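Local coordinates for hypothetical protein (Pyrococcus furiosus, PDB 2FZF) that is of unknown function but belongs to the rubrerythrin family of ferritin-like proteins, whose characterised members are mostly di-iron proteins, at residues 37-42 / 93-97; 106-111 / 158-162; 113-118 / 150-155. All coordinates share one frame. Residue numbers count along the deposited sequence, not the author numbering.

Contact 1. Residues 37-42 / 93-97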
ATOM      1  N   GLU A  37       5.691  -0.939 -17.552  1.00 42.42           N
ATOM      2  CA  GLU A  37       6.962  -0.659 -18.189  1.00 45.27           C
ATOM      3  C   GLU A  37       7.598   0.605 -17.648  1.00 45.26           C
ATOM      4  O   GLU A  37       8.791   0.851 -17.848  1.00 45.33           O
ATOM      5  CB  GLU A  37       6.782  -0.592 -19.707  1.00 48.65           C
ATOM      6  CG  GLU A  37       5.944   0.551 -20.191  1.00 55.31           C
ATOM      7  CD  GLU A  37       5.835   0.594 -21.710  1.00 59.76           C
ATOM      8  OE1 GLU A  37       5.638   1.713 -22.251  1.00 62.63           O
ATOM      9  OE2 GLU A  37       5.933  -0.480 -22.358  1.00 59.14           O
ATOM     10  N   PHE A  38       6.798   1.393 -16.938  1.00 44.29           N
ATOM     11  CA  PHE A  38       7.286   2.621 -16.334  1.00 42.94           C
ATOM     12  C   PHE A  38       8.077   2.266 -15.086  1.00 43.83           C
ATOM     13  O   PHE A  38       9.184   2.765 -14.869  1.00 45.63           O
ATOM     14  CB  PHE A  38       6.126   3.550 -15.970  1.00 40.14           C
ATOM     15  CG  PHE A  38       6.506   4.623 -15.003  1.00 36.68           C
ATOM     16  CD1 PHE A  38       6.128   4.540 -13.667  1.00 36.78           C
ATOM     17  CD2 PHE A  38       7.318   5.663 -15.398  1.00 34.65           C
ATOM     18  CE1 PHE A  38       6.566   5.476 -12.739  1.00 35.01           C
ATOM     19  CE2 PHE A  38       7.760   6.601 -14.476  1.00 36.70           C
ATOM     20  CZ  PHE A  38       7.381   6.504 -13.142  1.00 34.52           C
ATOM     21  N   TYR A  39       7.509   1.400 -14.262  1.00 43.43           N
ATOM     22  CA  TYR A  39       8.189   0.992 -13.046  1.00 44.83           C
ATOM     23  C   TYR A  39       9.415   0.148 -13.368  1.00 45.52           C
ATOM     24  O   TYR A  39      10.454   0.255 -12.708  1.00 45.09           O
ATOM     25  CB  TYR A  39       7.214   0.230 -12.156  1.00 43.20           C
ATOM     26  CG  TYR A  39       6.146   1.118 -11.561  1.00 41.57           C
ATOM     27  CD1 TYR A  39       4.794   0.780 -11.656  1.00 40.49           C
ATOM     28  CD2 TYR A  39       6.495   2.264 -10.840  1.00 41.97           C
ATOM     29  CE1 TYR A  39       3.815   1.555 -11.040  1.00 41.57           C
ATOM     30  CE2 TYR A  39       5.534   3.046 -10.219  1.00 42.30           C
ATOM     31  CZ  TYR A  39       4.202   2.689 -10.315  1.00 43.91           C
ATOM     32  OH  TYR A  39       3.269   3.456  -9.657  1.00 46.82           O
ATOM     33  N   LYS A  40       9.300  -0.684 -14.397  1.00 47.43           N
ATOM     34  CA  LYS A  40      10.422  -1.527 -14.797  1.00 48.42           C
ATOM     35  C   LYS A  40      11.661  -0.695 -15.088  1.00 47.04           C
ATOM     36  O   LYS A  40      12.769  -1.116 -14.783  1.00 47.25           O
ATOM     37  CB  LYS A  40      10.062  -2.341 -16.037  1.00 49.30           C
ATOM     38  CG  LYS A  40       9.680  -3.777 -15.738  1.00 51.93           C
ATOM     39  CD  LYS A  40      10.857  -4.554 -15.153  1.00 55.46           C
ATOM     40  CE  LYS A  40      12.045  -4.605 -16.123  1.00 57.03           C
ATOM     41  NZ  LYS A  40      13.216  -5.379 -15.577  1.00 57.02           N
ATOM     42  N   SER A  41      11.466   0.484 -15.671  1.00 45.88           N
ATOM     43  CA  SER A  41      12.578   1.362 -16.014  1.00 45.60           C
ATOM     44  C   SER A  41      13.012   2.188 -14.833  1.00 46.24           C
ATOM     45  O   SER A  41      14.177   2.566 -14.716  1.00 47.35           O
ATOM     46  CB  SER A  41      12.178   2.310 -17.130  1.00 44.27           C
ATOM     47  OG  SER A  41      11.570   1.589 -18.173  1.00 46.03           O
ATOM     48  N   LEU A  42      12.052   2.501 -13.977  1.00 46.10           N
ATOM     49  CA  LEU A  42      12.328   3.290 -12.797  1.00 43.96           C
ATOM     50  C   LEU A  42      13.272   2.472 -11.929  1.00 43.45           C
ATOM     51  O   LEU A  42      14.365   2.918 -11.606  1.00 40.59           O
ATOM     52  CB  LEU A  42      11.026   3.568 -12.030  1.00 42.29           C
ATOM     53  CG  LEU A  42      10.645   4.968 -11.510  1.00 39.36           C
ATOM     54  CD1 LEU A  42       9.768   4.776 -10.277  1.00 36.87           C
ATOM     55  CD2 LEU A  42      11.870   5.814 -11.166  1.00 37.04           C
ATOM     56  N   LEU A  93       2.225   7.742 -17.908  1.00 60.01           N
ATOM     57  CA  LEU A  93       3.613   7.456 -17.569  1.00 59.77           C
ATOM     58  C   LEU A  93       4.399   6.864 -18.736  1.00 60.15           C
ATOM     59  O   LEU A  93       4.023   5.833 -19.299  1.00 60.08           O
ATOM     60  CB  LEU A  93       3.662   6.493 -16.377  1.00 59.43           C
ATOM     61  CG  LEU A  93       3.059   6.979 -15.058  1.00 58.62           C
ATOM     62  CD1 LEU A  93       3.008   5.830 -14.059  1.00 58.36           C
ATOM     63  CD2 LEU A  93       3.888   8.129 -14.517  1.00 56.93           C
ATOM     64  N   GLN A  94       5.492   7.526 -19.102  1.00 59.77           N
ATOM     65  CA  GLN A  94       6.340   7.046 -20.188  1.00 60.75           C
ATOM     66  C   GLN A  94       7.505   6.289 -19.560  1.00 59.65           C
ATOM     67  O   GLN A  94       7.899   6.585 -18.431  1.00 60.38           O
ATOM     68  CB  GLN A  94       6.854   8.226 -21.025  1.00 62.65           C
ATOM     69  CG  GLN A  94       6.197   8.372 -22.405  1.00 65.10           C
ATOM     70  CD  GLN A  94       4.675   8.376 -22.354  1.00 67.96           C
ATOM     71  OE1 GLN A  94       4.066   9.131 -21.593  1.00 69.87           O
ATOM     72  NE2 GLN A  94       4.054   7.537 -23.180  1.00 69.09           N
ATOM     73  N   PRO A  95       8.056   5.282 -20.267  1.00 58.48           N
ATOM     74  CA  PRO A  95       9.183   4.513 -19.718  1.00 57.76           C
ATOM     75  C   PRO A  95      10.427   5.384 -19.509  1.00 57.55           C
ATOM     76  O   PRO A  95      10.768   6.211 -20.355  1.00 55.86           O
ATOM     77  CB  PRO A  95       9.381   3.401 -20.753  1.00 57.20           C
ATOM     78  CG  PRO A  95       8.840   4.001 -22.019  1.00 56.18           C
ATOM     79  CD  PRO A  95       7.631   4.751 -21.573  1.00 56.38           C
ATOM     80  N   VAL A  96      11.091   5.210 -18.368  1.00 58.43           N
ATOM     81  CA  VAL A  96      12.280   6.002 -18.055  1.00 58.69           C
ATOM     82  C   VAL A  96      13.513   5.410 -18.714  1.00 60.16           C
ATOM     83  O   VAL A  96      13.951   4.315 -18.359  1.00 59.80           O
ATOM     84  CB  VAL A  96      12.529   6.074 -16.535  1.00 57.42           C
ATOM     85  CG1 VAL A  96      13.432   7.258 -16.215  1.00 54.17           C
ATOM     86  CG2 VAL A  96      11.208   6.160 -15.793  1.00 55.64           C
ATOM     87  N   ALA A  97      14.074   6.140 -19.672  1.00 61.58           N
ATOM     88  CA  ALA A  97      15.254   5.669 -20.386  1.00 64.06           C
ATOM     89  C   ALA A  97      16.534   6.441 -20.035  1.00 65.32           C
ATOM     90  O   ALA A  97      17.634   5.904 -20.166  1.00 65.12           O
ATOM     91  CB  ALA A  97      15.000   5.716 -21.889  1.00 63.46           C
TER
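Apolar contacts dominate where the extended segment 93-97 passes along one side of helix 21-44, and F38 is at their centre. L93 covers one face of its ring: CD2 of L93 stands 4.0 Å from the F38 centroid, only 7° off the ring normal, a CH-pi contact, while CD1 of L93 comes within 3.4 Å of F38 CD1. V96 CG2 approaches the ring obliquely, 3.7 Å from F38 CE2, and also reaches L42, 4.5 Å from its CG. The aromatic side chain touches L109 and A113 of helix 103-129 as well.

The loop backbone is packed tightly against the helix. Q94 O meets the F38 ring at its edge, 3.2 Å from CD2, and S41 CB makes a very short contact of 2.9 Å with V96 O. At the exposed margin the proline ring rests against S41 and the end of E37, with P95 CB 3.8 Å from S41 OG and P95 CD 3.7 Å from E37 OE1.

S41 is small and points toward the loop, which lets the main chain at V96 come close; its hydroxyl is used within the helix, where OG donates to E37 O at 2.9 Å. The long connection between helices 63-76 and 103-129 is therefore held here by shape and hydrophobic burial, not by polar bonds between the two segments.

Contact 2. Residues 106-111 / 158-162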
ATOM      1  N   ILE A 106      14.573  11.708  -9.079  1.00 40.30           N
ATOM      2  CA  ILE A 106      13.908  10.551  -8.484  1.00 40.47           C
ATOM      3  C   ILE A 106      12.627  11.083  -7.840  1.00 41.15           C
ATOM      4  O   ILE A 106      11.593  10.422  -7.870  1.00 42.75           O
ATOM      5  CB  ILE A 106      14.752   9.863  -7.339  1.00 40.80           C
ATOM      6  CG1 ILE A 106      16.224   9.734  -7.737  1.00 39.26           C
ATOM      7  CG2 ILE A 106      14.199   8.466  -7.038  1.00 37.25           C
ATOM      8  CD1 ILE A 106      16.437   8.915  -8.951  1.00 40.68           C
ATOM      9  N   ILE A 107      12.702  12.275  -7.251  1.00 40.76           N
ATOM     10  CA  ILE A 107      11.545  12.889  -6.602  1.00 40.24           C
ATOM     11  C   ILE A 107      10.394  13.100  -7.577  1.00 39.61           C
ATOM     12  O   ILE A 107       9.262  12.707  -7.311  1.00 40.62           O
ATOM     13  CB  ILE A 107      11.894  14.263  -5.999  1.00 42.55           C
ATOM     14  CG1 ILE A 107      13.041  14.119  -4.989  1.00 44.46           C
ATOM     15  CG2 ILE A 107      10.650  14.868  -5.328  1.00 42.68           C
ATOM     16  CD1 ILE A 107      12.719  13.236  -3.790  1.00 43.11           C
ATOM     17  N   ASP A 108      10.697  13.736  -8.700  1.00 37.96           N
ATOM     18  CA  ASP A 108       9.713  14.017  -9.730  1.00 36.10           C
ATOM     19  C   ASP A 108       8.993  12.743 -10.158  1.00 35.60           C
ATOM     20  O   ASP A 108       7.773  12.656 -10.059  1.00 37.00           O
ATOM     21  CB  ASP A 108      10.409  14.661 -10.943  1.00 36.52           C
ATOM     22  CG  ASP A 108      10.924  16.090 -10.660  1.00 35.30           C
ATOM     23  OD1 ASP A 108      11.637  16.651 -11.527  1.00 31.94           O
ATOM     24  OD2 ASP A 108      10.606  16.652  -9.589  1.00 36.37           O
ATOM     25  N   LEU A 109       9.762  11.762 -10.625  1.00 35.41           N
ATOM     26  CA  LEU A 109       9.233  10.477 -11.083  1.00 34.27           C
ATOM     27  C   LEU A 109       8.390   9.731 -10.038  1.00 33.20           C
ATOM     28  O   LEU A 109       7.430   9.046 -10.392  1.00 33.51           O
ATOM     29  CB  LEU A 109      10.391   9.576 -11.554  1.00 35.88           C
ATOM     30  CG  LEU A 109      10.857   9.540 -13.021  1.00 33.63           C
ATOM     31  CD1 LEU A 109       9.628   9.394 -13.888  1.00 34.90           C
ATOM     32  CD2 LEU A 109      11.623  10.775 -13.407  1.00 35.56           C
ATOM     33  N   ILE A 110       8.743   9.834  -8.757  1.00 31.58           N
ATOM     34  CA  ILE A 110       7.937   9.156  -7.739  1.00 30.61           C
ATOM     35  C   ILE A 110       6.668   9.979  -7.516  1.00 30.12           C
ATOM     36  O   ILE A 110       5.604   9.430  -7.276  1.00 30.63           O
ATOM     37  CB  ILE A 110       8.670   9.007  -6.367  1.00 28.87           C
ATOM     38  CG1 ILE A 110       9.923   8.123  -6.495  1.00 28.37           C
ATOM     39  CG2 ILE A 110       7.735   8.370  -5.354  1.00 28.94           C
ATOM     40  CD1 ILE A 110       9.654   6.674  -6.831  1.00 23.37           C
ATOM     41  N   ARG A 111       6.778  11.301  -7.614  1.00 32.60           N
ATOM     42  CA  ARG A 111       5.629  12.183  -7.403  1.00 33.12           C
ATOM     43  C   ARG A 111       4.558  11.935  -8.461  1.00 34.58           C
ATOM     44  O   ARG A 111       3.375  11.868  -8.136  1.00 33.92           O
ATOM     45  CB  ARG A 111       6.092  13.640  -7.429  1.00 33.52           C
ATOM     46  CG  ARG A 111       5.257  14.583  -6.561  1.00 33.42           C
ATOM     47  CD  ARG A 111       5.819  15.981  -6.586  1.00 33.97           C
ATOM     48  NE  ARG A 111       5.982  16.439  -7.964  1.00 38.05           N
ATOM     49  CZ  ARG A 111       7.158  16.720  -8.522  1.00 39.54           C
ATOM     50  NH1 ARG A 111       7.213  17.119  -9.783  1.00 40.91           N
ATOM     51  NH2 ARG A 111       8.277  16.611  -7.820  1.00 37.63           N
ATOM     52  N   TYR A 158       8.204   8.995  -1.202  1.00 40.40           N
ATOM     53  CA  TYR A 158       8.320  10.416  -1.501  1.00 42.25           C
ATOM     54  C   TYR A 158       8.554  11.233  -0.224  1.00 43.26           C
ATOM     55  O   TYR A 158       9.337  12.192  -0.206  1.00 42.02           O
ATOM     56  CB  TYR A 158       7.030  10.878  -2.169  1.00 44.00           C
ATOM     57  CG  TYR A 158       6.999  12.342  -2.482  1.00 44.27           C
ATOM     58  CD1 TYR A 158       7.855  12.883  -3.438  1.00 43.79           C
ATOM     59  CD2 TYR A 158       6.101  13.189  -1.840  1.00 43.08           C
ATOM     60  CE1 TYR A 158       7.814  14.221  -3.749  1.00 43.55           C
ATOM     61  CE2 TYR A 158       6.056  14.530  -2.149  1.00 43.24           C
ATOM     62  CZ  TYR A 158       6.909  15.034  -3.105  1.00 43.28           C
ATOM     63  OH  TYR A 158       6.818  16.345  -3.470  1.00 47.42           O
ATOM     64  N   GLU A 159       7.854  10.838   0.835  1.00 44.52           N
ATOM     65  CA  GLU A 159       7.930  11.484   2.147  1.00 46.76           C
ATOM     66  C   GLU A 159       9.345  11.377   2.742  1.00 47.73           C
ATOM     67  O   GLU A 159       9.901  12.362   3.218  1.00 47.05           O
ATOM     68  CB  GLU A 159       6.906  10.817   3.085  1.00 46.96           C
ATOM     69  CG  GLU A 159       6.361  11.682   4.222  1.00 47.21           C
ATOM     70  CD  GLU A 159       5.584  12.897   3.739  1.00 45.27           C
ATOM     71  OE1 GLU A 159       6.227  13.881   3.316  1.00 44.89           O
ATOM     72  OE2 GLU A 159       4.339  12.864   3.781  1.00 43.19           O
ATOM     73  N   LEU A 160       9.914  10.173   2.700  1.00 49.94           N
ATOM     74  CA  LEU A 160      11.247   9.918   3.229  1.00 51.09           C
ATOM     75  C   LEU A 160      12.355  10.401   2.295  1.00 52.73           C
ATOM     76  O   LEU A 160      13.500  10.558   2.707  1.00 53.74           O
ATOM     77  CB  LEU A 160      11.411   8.422   3.508  1.00 51.49           C
ATOM     78  CG  LEU A 160      11.747   8.028   4.955  1.00 53.90           C
ATOM     79  CD1 LEU A 160      10.956   8.881   5.948  1.00 53.66           C
ATOM     80  CD2 LEU A 160      11.444   6.547   5.156  1.00 53.42           C
ATOM     81  N   LEU A 161      12.020  10.633   1.033  1.00 54.66           N
ATOM     82  CA  LEU A 161      13.008  11.111   0.078  1.00 56.15           C
ATOM     83  C   LEU A 161      13.218  12.607   0.244  1.00 58.34           C
ATOM     84  O   LEU A 161      14.143  13.177  -0.324  1.00 59.29           O
ATOM     85  CB  LEU A 161      12.552  10.819  -1.351  1.00 54.29           C
ATOM     86  CG  LEU A 161      12.886   9.431  -1.869  1.00 53.52           C
ATOM     87  CD1 LEU A 161      12.310   9.250  -3.252  1.00 51.79           C
ATOM     88  CD2 LEU A 161      14.415   9.252  -1.881  1.00 53.97           C
ATOM     89  N   LEU A 162      12.342  13.240   1.015  1.00 61.41           N
ATOM     90  CA  LEU A 162      12.419  14.680   1.254  1.00 63.32           C
ATOM     91  C   LEU A 162      13.482  15.022   2.289  1.00 65.73           C
ATOM     92  O   LEU A 162      14.056  16.117   2.273  1.00 65.32           O
ATOM     93  CB  LEU A 162      11.061  15.194   1.723  1.00 62.06           C
ATOM     94  CG  LEU A 162       9.952  15.158   0.674  1.00 62.22           C
ATOM     95  CD1 LEU A 162       8.615  15.226   1.384  1.00 61.51           C
ATOM     96  CD2 LEU A 162      10.118  16.301  -0.331  1.00 59.76           C
TER
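This is a buried, largely apolar contact between two consecutive long helices, 103-129 and 134-164, near the start of the first and the end of the second. The axes of the two segments run antiparallel at 160° and approach to 10.2 Å, a spacing bridged by large side chains. I107 reaches across to two residues one turn apart, with CG2 3.3 Å from Y158 CE1, at the edge of the ring, and CD1 3.4 Å from L161 CB. In return L161 points toward helix 103-129, where its CD1 lies 4.3 Å from I106 CG2 and 4.2 Å from I110 CG1. I110 CG2 also rests 4.1 Å from Y158 CB.

At the margin, R111 lays its aliphatic part along Y158: CG is 4.2 Å from the ring centroid in an off-centre CH-pi contact, and CD is 3.3 Å from Y158 OH. Its guanidinium turns back to D108, NH2 to OD2 at 2.9 Å, in a salt bridge within the helix.

Other residues of 158-162 pack on the second subunit, among them L160 on its Y142. Antiparallel neighbours with an apolar seam, backed by helix 21-44 (I110 on L42) and helix 51-61 (L161 on L51), are characteristic of the ferritin-like four-helix bundle.

Contact 3. Residues 113-118 / 150-155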
ATOM      1  N   ALA A 113       4.243   9.183 -10.187  1.00 36.75           N
ATOM      2  CA  ALA A 113       3.771   7.819 -10.044  1.00 35.39           C
ATOM      3  C   ALA A 113       2.612   7.749  -9.073  1.00 34.92           C
ATOM      4  O   ALA A 113       1.612   7.077  -9.338  1.00 34.83           O
ATOM      5  CB  ALA A 113       4.893   6.923  -9.589  1.00 34.56           C
ATOM      6  N   MET A 114       2.725   8.431  -7.942  1.00 36.04           N
ATOM      7  CA  MET A 114       1.632   8.375  -6.983  1.00 38.64           C
ATOM      8  C   MET A 114       0.443   9.125  -7.540  1.00 38.36           C
ATOM      9  O   MET A 114      -0.700   8.828  -7.204  1.00 37.16           O
ATOM     10  CB  MET A 114       2.045   8.934  -5.604  1.00 42.75           C
ATOM     11  CG  MET A 114       2.765  10.287  -5.571  1.00 46.64           C
ATOM     12  SD  MET A 114       3.006  10.933  -3.848  1.00 51.29           S
ATOM     13  CE  MET A 114       1.422  11.737  -3.601  1.00 48.59           C
ATOM     14  N   LYS A 115       0.719  10.083  -8.417  1.00 38.29           N
ATOM     15  CA  LYS A 115      -0.338  10.860  -9.039  1.00 38.29           C
ATOM     16  C   LYS A 115      -1.108   9.920  -9.949  1.00 37.99           C
ATOM     17  O   LYS A 115      -2.342   9.870  -9.930  1.00 39.88           O
ATOM     18  CB  LYS A 115       0.265  11.991  -9.858  1.00 43.39           C
ATOM     19  CG  LYS A 115      -0.755  12.983 -10.367  1.00 47.04           C
ATOM     20  CD  LYS A 115      -1.298  13.822  -9.223  1.00 49.95           C
ATOM     21  CE  LYS A 115      -2.453  14.687  -9.667  1.00 49.22           C
ATOM     22  NZ  LYS A 115      -3.180  15.206  -8.483  1.00 51.38           N
ATOM     23  N   ALA A 116      -0.363   9.170 -10.752  1.00 35.79           N
ATOM     24  CA  ALA A 116      -0.970   8.211 -11.653  1.00 34.37           C
ATOM     25  C   ALA A 116      -1.728   7.140 -10.858  1.00 34.45           C
ATOM     26  O   ALA A 116      -2.774   6.678 -11.294  1.00 35.20           O
ATOM     27  CB  ALA A 116       0.088   7.573 -12.525  1.00 31.33           C
ATOM     28  N   GLU A 117      -1.212   6.745  -9.695  1.00 34.45           N
ATOM     29  CA  GLU A 117      -1.894   5.734  -8.903  1.00 35.81           C
ATOM     30  C   GLU A 117      -3.149   6.348  -8.280  1.00 36.70           C
ATOM     31  O   GLU A 117      -4.159   5.667  -8.044  1.00 34.11           O
ATOM     32  CB  GLU A 117      -0.976   5.181  -7.812  1.00 36.62           C
ATOM     33  CG  GLU A 117       0.327   4.547  -8.312  1.00 40.32           C
ATOM     34  CD  GLU A 117       0.125   3.246  -9.067  1.00 42.65           C
ATOM     35  OE1 GLU A 117      -0.217   3.286 -10.266  1.00 47.54           O
ATOM     36  OE2 GLU A 117       0.300   2.173  -8.463  1.00 43.01           O
ATOM     37  N   GLU A 118      -3.075   7.648  -8.028  1.00 38.74           N
ATOM     38  CA  GLU A 118      -4.179   8.393  -7.457  1.00 41.11           C
ATOM     39  C   GLU A 118      -5.327   8.353  -8.447  1.00 41.40           C
ATOM     40  O   GLU A 118      -6.423   7.892  -8.122  1.00 41.91           O
ATOM     41  CB  GLU A 118      -3.759   9.842  -7.207  1.00 44.80           C
ATOM     42  CG  GLU A 118      -4.840  10.721  -6.607  1.00 48.04           C
ATOM     43  CD  GLU A 118      -4.399  12.172  -6.463  1.00 50.01           C
ATOM     44  OE1 GLU A 118      -4.087  12.813  -7.492  1.00 49.49           O
ATOM     45  OE2 GLU A 118      -4.364  12.670  -5.316  1.00 52.83           O
ATOM     46  N   HIS A 150      -0.916   1.270  -3.453  1.00 40.22           N
ATOM     47  CA  HIS A 150       0.338   1.611  -4.118  1.00 39.51           C
ATOM     48  C   HIS A 150       0.562   3.123  -3.983  1.00 38.86           C
ATOM     49  O   HIS A 150       1.697   3.584  -3.878  1.00 39.62           O
ATOM     50  CB  HIS A 150       0.292   1.201  -5.594  1.00 39.14           C
ATOM     51  CG  HIS A 150       0.149  -0.277  -5.811  1.00 42.21           C
ATOM     52  ND1 HIS A 150       0.813  -1.215  -5.045  1.00 42.08           N
ATOM     53  CD2 HIS A 150      -0.561  -0.981  -6.727  1.00 43.27           C
ATOM     54  CE1 HIS A 150       0.519  -2.428  -5.478  1.00 42.16           C
ATOM     55  NE2 HIS A 150      -0.314  -2.315  -6.499  1.00 44.36           N
ATOM     56  N   TYR A 151      -0.535   3.877  -3.962  1.00 37.81           N
ATOM     57  CA  TYR A 151      -0.490   5.323  -3.815  1.00 38.18           C
ATOM     58  C   TYR A 151       0.127   5.719  -2.475  1.00 38.50           C
ATOM     59  O   TYR A 151       1.005   6.585  -2.415  1.00 38.67           O
ATOM     60  CB  TYR A 151      -1.896   5.925  -3.913  1.00 38.14           C
ATOM     61  CG  TYR A 151      -1.965   7.373  -3.472  1.00 40.04           C
ATOM     62  CD1 TYR A 151      -1.338   8.382  -4.214  1.00 42.16           C
ATOM     63  CD2 TYR A 151      -2.604   7.733  -2.282  1.00 40.74           C
ATOM     64  CE1 TYR A 151      -1.344   9.715  -3.778  1.00 41.53           C
ATOM     65  CE2 TYR A 151      -2.614   9.062  -1.838  1.00 40.55           C
ATOM     66  CZ  TYR A 151      -1.984  10.040  -2.589  1.00 41.96           C
ATOM     67  OH  TYR A 151      -1.988  11.349  -2.161  1.00 45.14           O
ATOM     68  N   TYR A 152      -0.326   5.090  -1.396  1.00 38.51           N
ATOM     69  CA  TYR A 152       0.203   5.410  -0.072  1.00 39.51           C
ATOM     70  C   TYR A 152       1.652   4.942   0.073  1.00 39.62           C
ATOM     71  O   TYR A 152       2.497   5.656   0.637  1.00 39.38           O
ATOM     72  CB  TYR A 152      -0.686   4.805   1.022  1.00 39.17           C
ATOM     73  CG  TYR A 152      -1.956   5.606   1.267  1.00 39.43           C
ATOM     74  CD1 TYR A 152      -1.896   6.932   1.717  1.00 40.70           C
ATOM     75  CD2 TYR A 152      -3.217   5.054   1.031  1.00 40.61           C
ATOM     76  CE1 TYR A 152      -3.060   7.685   1.923  1.00 39.01           C
ATOM     77  CE2 TYR A 152      -4.387   5.801   1.232  1.00 39.26           C
ATOM     78  CZ  TYR A 152      -4.295   7.113   1.679  1.00 38.46           C
ATOM     79  OH  TYR A 152      -5.431   7.845   1.884  1.00 39.48           O
ATOM     80  N   THR A 153       1.953   3.757  -0.451  1.00 37.22           N
ATOM     81  CA  THR A 153       3.317   3.255  -0.378  1.00 35.64           C
ATOM     82  C   THR A 153       4.216   4.262  -1.093  1.00 35.92           C
ATOM     83  O   THR A 153       5.260   4.647  -0.573  1.00 36.53           O
ATOM     84  CB  THR A 153       3.456   1.870  -1.066  1.00 35.99           C
ATOM     85  OG1 THR A 153       2.543   0.946  -0.468  1.00 36.62           O
ATOM     86  CG2 THR A 153       4.870   1.331  -0.920  1.00 30.65           C
ATOM     87  N   LEU A 154       3.801   4.707  -2.274  1.00 35.46           N
ATOM     88  CA  LEU A 154       4.606   5.660  -3.031  1.00 37.23           C
ATOM     89  C   LEU A 154       4.851   7.008  -2.338  1.00 38.40           C
ATOM     90  O   LEU A 154       5.933   7.601  -2.464  1.00 35.16           O
ATOM     91  CB  LEU A 154       3.981   5.896  -4.403  1.00 37.18           C
ATOM     92  CG  LEU A 154       4.401   4.894  -5.472  1.00 36.87           C
ATOM     93  CD1 LEU A 154       3.566   5.123  -6.719  1.00 36.19           C
ATOM     94  CD2 LEU A 154       5.889   5.051  -5.782  1.00 35.57           C
ATOM     95  N   ARG A 155       3.840   7.493  -1.616  1.00 40.40           N
ATOM     96  CA  ARG A 155       3.938   8.768  -0.902  1.00 41.07           C
ATOM     97  C   ARG A 155       4.877   8.607   0.305  1.00 40.99           C
ATOM     98  O   ARG A 155       5.569   9.551   0.700  1.00 41.39           O
ATOM     99  CB  ARG A 155       2.543   9.231  -0.431  1.00 42.20           C
ATOM    100  CG  ARG A 155       2.472  10.677   0.096  1.00 42.50           C
ATOM    101  CD  ARG A 155       1.376  10.839   1.155  1.00 45.49           C
ATOM    102  NE  ARG A 155       0.068  11.179   0.614  1.00 47.53           N
ATOM    103  CZ  ARG A 155      -1.076  11.097   1.294  1.00 49.29           C
ATOM    104  NH1 ARG A 155      -2.218  11.433   0.709  1.00 51.41           N
ATOM    105  NH2 ARG A 155      -1.097  10.656   2.544  1.00 48.77           N
TER
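M114 is the main bump on helix 103-129 here, and it fills a hollow on helix 134-164 bounded by Y151, L154 and R155. Its CB sits 3.8 Å from L154 CB, its SD 3.8 Å from R155 CB, and its terminal CE 3.4 Å from Y151 CE1, so the whole length of the side chain is in contact.

The reverse fit is made by L154, whose CD1 enters a shallow hollow one turn long: it lies 3.6 Å from A113 CB, 3.6 Å from M114 N and 3.7 Å from E117 CG. The small A113 leaves room for it. Y151 fits beside this pair with its ring edge on to the backbone, CD1 3.1 Å from M114 O, and the same atom 4.1 Å from E118 CB. Such interlocking brings the antiparallel axes (161°) to 8.5 Å, and the CA atoms of M114 and Y151 to 4.9 Å.

R155 closes the outer edge: NH1 donates to Y151 OH at 2.9 Å, and the guanidinium also forms a salt bridge to D145 of the second subunit. At the inner end E117 bends over H150, with OE2 3.0 Å from H150 CB. Its carboxylate oxygens also lie near those of E62 and E147, a close gathering of like charges inside a helical bundle. These coordinates contain no metal, but the cluster, with H150 alongside, is consistent with the carboxylate- and histidine-lined di-iron site of rubrerythrin-like proteins; judged from sequence, E147 and H150 would form its ExxH motif.

Overall arrangement
From the N terminus, helix 21-44 contributes the first half of contact 1, which is closed by the linker at 93-97 after the chain has passed through helices 51-61 and 63-76. Only then do the other two contacts open, in series with it, on helix 103-129. The turn into helix 134-164 lets 113-118 meet 150-155 first, and 106-111 meets 158-162 farther out, so contact 3 nests inside contact 2 along one antiparallel hairpin. Contact 1 joins this hairpin at both levels: F38 CE2 is 3.4 Å from L109 CD1 of contact 2, and Y39 OH is 3.4 Å from L154 CD1 of contact 3. Together they tie the first helix, the linker and the C-terminal hairpin into one bundle.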